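Side-chain contact in antibiotic biosynthesis monooxygenase (Rhodospirillum rubrum, PDB 4HL9), which probably acts as a monooxygenase of the antibiotic biosynthesis monooxygenase family, and is built as a two-chain assembly of alpha-beta subunits: residues Arg45-Lys50 / Phe72-Glu77. Sequence-based numbering, arbitrary orientation.
Sequences RELVEK and FVFIEE
L47 and V48 of helix 37-52 meet F74 of strand 71-78, the helix packing on one face of the antiparallel sheet. The backbones stay well apart: the closest CA atoms, those of V48 and F74, are 9.3 Å from each other. Side chains alone bridge this gap, and no hydrogen bond crosses it. The F74 side chain points from the strand toward the helix, and the far end of its ring does the touching. CD2 of L47 lies 3.7 Å from CZ of F74, with CE1 of the same ring slightly farther off. With CG turned opposite the backbone N (chi1 -177°), the L47 branch ends at the ring, and the two side chains cross at about a right angle. V48 adds a looser contact, with CG2 4.4 Å from CE1 of F74. Both methyls come to the ring obliquely. Within the helix, K50 NZ makes a weak, hydrogen-bonded salt bridge of 3.2 Å to E46 OE2. The same OE2 is also paired with R95 of helix 91-101, so two cations probably stabilise its negative charge. L47 also packs on L96 and V97 of that helix. L62 of strand 59-65 touches both V48 and F74, and the ring of Y60 meets that of F74. The contact thus belongs to the buried helix-on-sheet core of this ferredoxin-like alpha+beta fold, while V73 and I75 of the strand pack against the second subunit.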
loop_
_atom_site.group_PDB
_atom_site.type_symbol
_atom_site.label_atom_id
_atom_site.label_comp_id
_atom_site.label_asym_id
_atom_site.label_seq_id
_atom_site.Cartn_x
_atom_site.Cartn_y
_atom_site.Cartn_z
ATOM N N ARG A 45 -9.139 -15.414 -2.839
ATOM C CA ARG A 45 -8.111 -16.439 -3.050
ATOM C C ARG A 45 -7.951 -16.825 -4.538
ATOM O O ARG A 45 -6.827 -16.910 -5.055
ATOM C CB ARG A 45 -8.377 -17.686 -2.195
ATOM C CG ARG A 45 -8.298 -17.471 -0.681
ATOM C CD ARG A 45 -8.391 -18.815 0.033
ATOM N NE ARG A 45 -9.354 -18.816 1.137
ATOM C CZ ARG A 45 -9.163 -18.230 2.319
ATOM N NH1 ARG A 45 -8.043 -17.558 2.580
ATOM N NH2 ARG A 45 -10.109 -18.305 3.247
ATOM N N GLU A 46 -9.075 -17.018 -5.226
ATOM C CA GLU A 46 -9.048 -17.285 -6.675
ATOM C C GLU A 46 -8.520 -16.078 -7.462
ATOM O O GLU A 46 -7.731 -16.245 -8.380
ATOM C CB GLU A 46 -10.429 -17.706 -7.212
ATOM C CG GLU A 46 -10.406 -18.117 -8.707
ATOM C CD GLU A 46 -11.782 -18.459 -9.280
ATOM O OE1 GLU A 46 -12.770 -18.540 -8.515
ATOM O OE2 GLU A 46 -11.870 -18.647 -10.512
ATOM N N LEU A 47 -8.968 -14.873 -7.117
ATOM C CA LEU A 47 -8.470 -13.652 -7.770
ATOM C C LEU A 47 -6.928 -13.573 -7.693
ATOM O O LEU A 47 -6.246 -13.340 -8.700
ATOM C CB LEU A 47 -9.178 -12.397 -7.202
ATOM C CG LEU A 47 -8.836 -11.036 -7.811
ATOM C CD1 LEU A 47 -9.119 -11.022 -9.335
ATOM C CD2 LEU A 47 -9.523 -9.857 -7.083
ATOM N N VAL A 48 -6.386 -13.828 -6.510
ATOM C CA VAL A 48 -4.934 -13.791 -6.302
ATOM C C VAL A 48 -4.231 -14.864 -7.142
ATOM O O VAL A 48 -3.283 -14.562 -7.897
ATOM C CB VAL A 48 -4.588 -13.889 -4.808
ATOM C CG1 VAL A 48 -3.100 -14.167 -4.588
ATOM C CG2 VAL A 48 -4.994 -12.607 -4.099
ATOM N N GLU A 49 -4.730 -16.095 -7.060
ATOM C CA GLU A 49 -4.139 -17.205 -7.808
ATOM C C GLU A 49 -4.133 -16.974 -9.332
ATOM O O GLU A 49 -3.100 -17.157 -9.979
ATOM C CB GLU A 49 -4.832 -18.517 -7.431
ATOM C CG GLU A 49 -4.708 -19.638 -8.457
ATOM C CD GLU A 49 -5.623 -20.795 -8.115
ATOM O OE1 GLU A 49 -6.747 -20.842 -8.674
ATOM O OE2 GLU A 49 -5.232 -21.625 -7.268
ATOM N N LYS A 50 -5.258 -16.529 -9.885
ATOM C CA LYS A 50 -5.379 -16.307 -11.332
ATOM C C LYS A 50 -4.607 -15.083 -11.792
ATOM O O LYS A 50 -4.034 -15.075 -12.901
ATOM C CB LYS A 50 -6.851 -16.146 -11.765
ATOM C CG LYS A 50 -7.739 -17.396 -11.760
ATOM C CD LYS A 50 -7.235 -18.499 -12.672
ATOM C CE LYS A 50 -8.336 -19.545 -12.987
ATOM N NZ LYS A 50 -9.185 -19.926 -11.820
ATOM N N PHE A 72 -9.494 -5.102 3.108
ATOM C CA PHE A 72 -8.491 -5.875 2.352
ATOM C C PHE A 72 -7.674 -4.931 1.519
ATOM O O PHE A 72 -8.224 -3.975 0.979
ATOM C CB PHE A 72 -9.158 -6.938 1.462
ATOM C CG PHE A 72 -9.821 -8.022 2.242
ATOM C CD1 PHE A 72 -9.085 -9.104 2.719
ATOM C CD2 PHE A 72 -11.182 -7.937 2.545
ATOM C CE1 PHE A 72 -9.690 -10.093 3.460
ATOM C CE2 PHE A 72 -11.797 -8.920 3.287
ATOM C CZ PHE A 72 -11.051 -10.005 3.744
ATOM N N VAL A 73 -6.381 -5.235 1.378
ATOM C CA VAL A 73 -5.456 -4.361 0.661
ATOM C C VAL A 73 -4.624 -5.179 -0.324
ATOM O O VAL A 73 -3.969 -6.162 0.060
ATOM C CB VAL A 73 -4.547 -3.558 1.616
ATOM C CG1 VAL A 73 -3.531 -2.692 0.826
ATOM C CG2 VAL A 73 -5.390 -2.668 2.550
ATOM N N PHE A 74 -4.679 -4.776 -1.587
ATOM C CA PHE A 74 -3.870 -5.362 -2.636
ATOM C C PHE A 74 -2.622 -4.508 -2.811
ATOM O O PHE A 74 -2.698 -3.289 -2.790
ATOM C CB PHE A 74 -4.643 -5.350 -3.973
ATOM C CG PHE A 74 -5.801 -6.312 -4.026
ATOM C CD1 PHE A 74 -5.607 -7.634 -4.414
ATOM C CD2 PHE A 74 -7.093 -5.878 -3.732
ATOM C CE1 PHE A 74 -6.678 -8.526 -4.481
ATOM C CE2 PHE A 74 -8.169 -6.749 -3.826
ATOM C CZ PHE A 74 -7.964 -8.070 -4.186
ATOM N N ILE A 75 -1.462 -5.153 -2.943
ATOM C CA ILE A 75 -0.255 -4.453 -3.343
ATOM C C ILE A 75 0.202 -5.129 -4.617
ATOM O O ILE A 75 0.456 -6.329 -4.621
ATOM C CB ILE A 75 0.870 -4.545 -2.269
ATOM C CG1 ILE A 75 0.484 -3.769 -1.004
ATOM C CG2 ILE A 75 2.178 -3.951 -2.829
ATOM C CD1 ILE A 75 1.469 -3.989 0.174
ATOM N N GLU A 76 0.308 -4.353 -5.697
ATOM C CA GLU A 76 0.509 -4.930 -7.019
ATOM C C GLU A 76 1.675 -4.215 -7.693
ATOM O O GLU A 76 1.961 -3.054 -7.411
ATOM C CB GLU A 76 -0.768 -4.807 -7.892
ATOM C CG GLU A 76 -2.123 -4.738 -7.126
ATOM C CD GLU A 76 -3.371 -4.444 -8.022
ATOM O OE1 GLU A 76 -3.238 -4.235 -9.254
ATOM O OE2 GLU A 76 -4.513 -4.456 -7.482
ATOM N N GLU A 77 2.350 -4.937 -8.573
ATOM C CA GLU A 77 3.372 -4.335 -9.402
ATOM C C GLU A 77 3.128 -4.820 -10.827
ATOM O O GLU A 77 2.952 -6.027 -11.072
ATOM C CB GLU A 77 4.764 -4.715 -8.873
ATOM C CG GLU A 77 5.921 -3.999 -9.519
ATOM C CD GLU A 77 7.228 -4.190 -8.758
ATOM O OE1 GLU A 77 7.343 -5.148 -7.955
ATOM O OE2 GLU A 77 8.153 -3.388 -8.976
#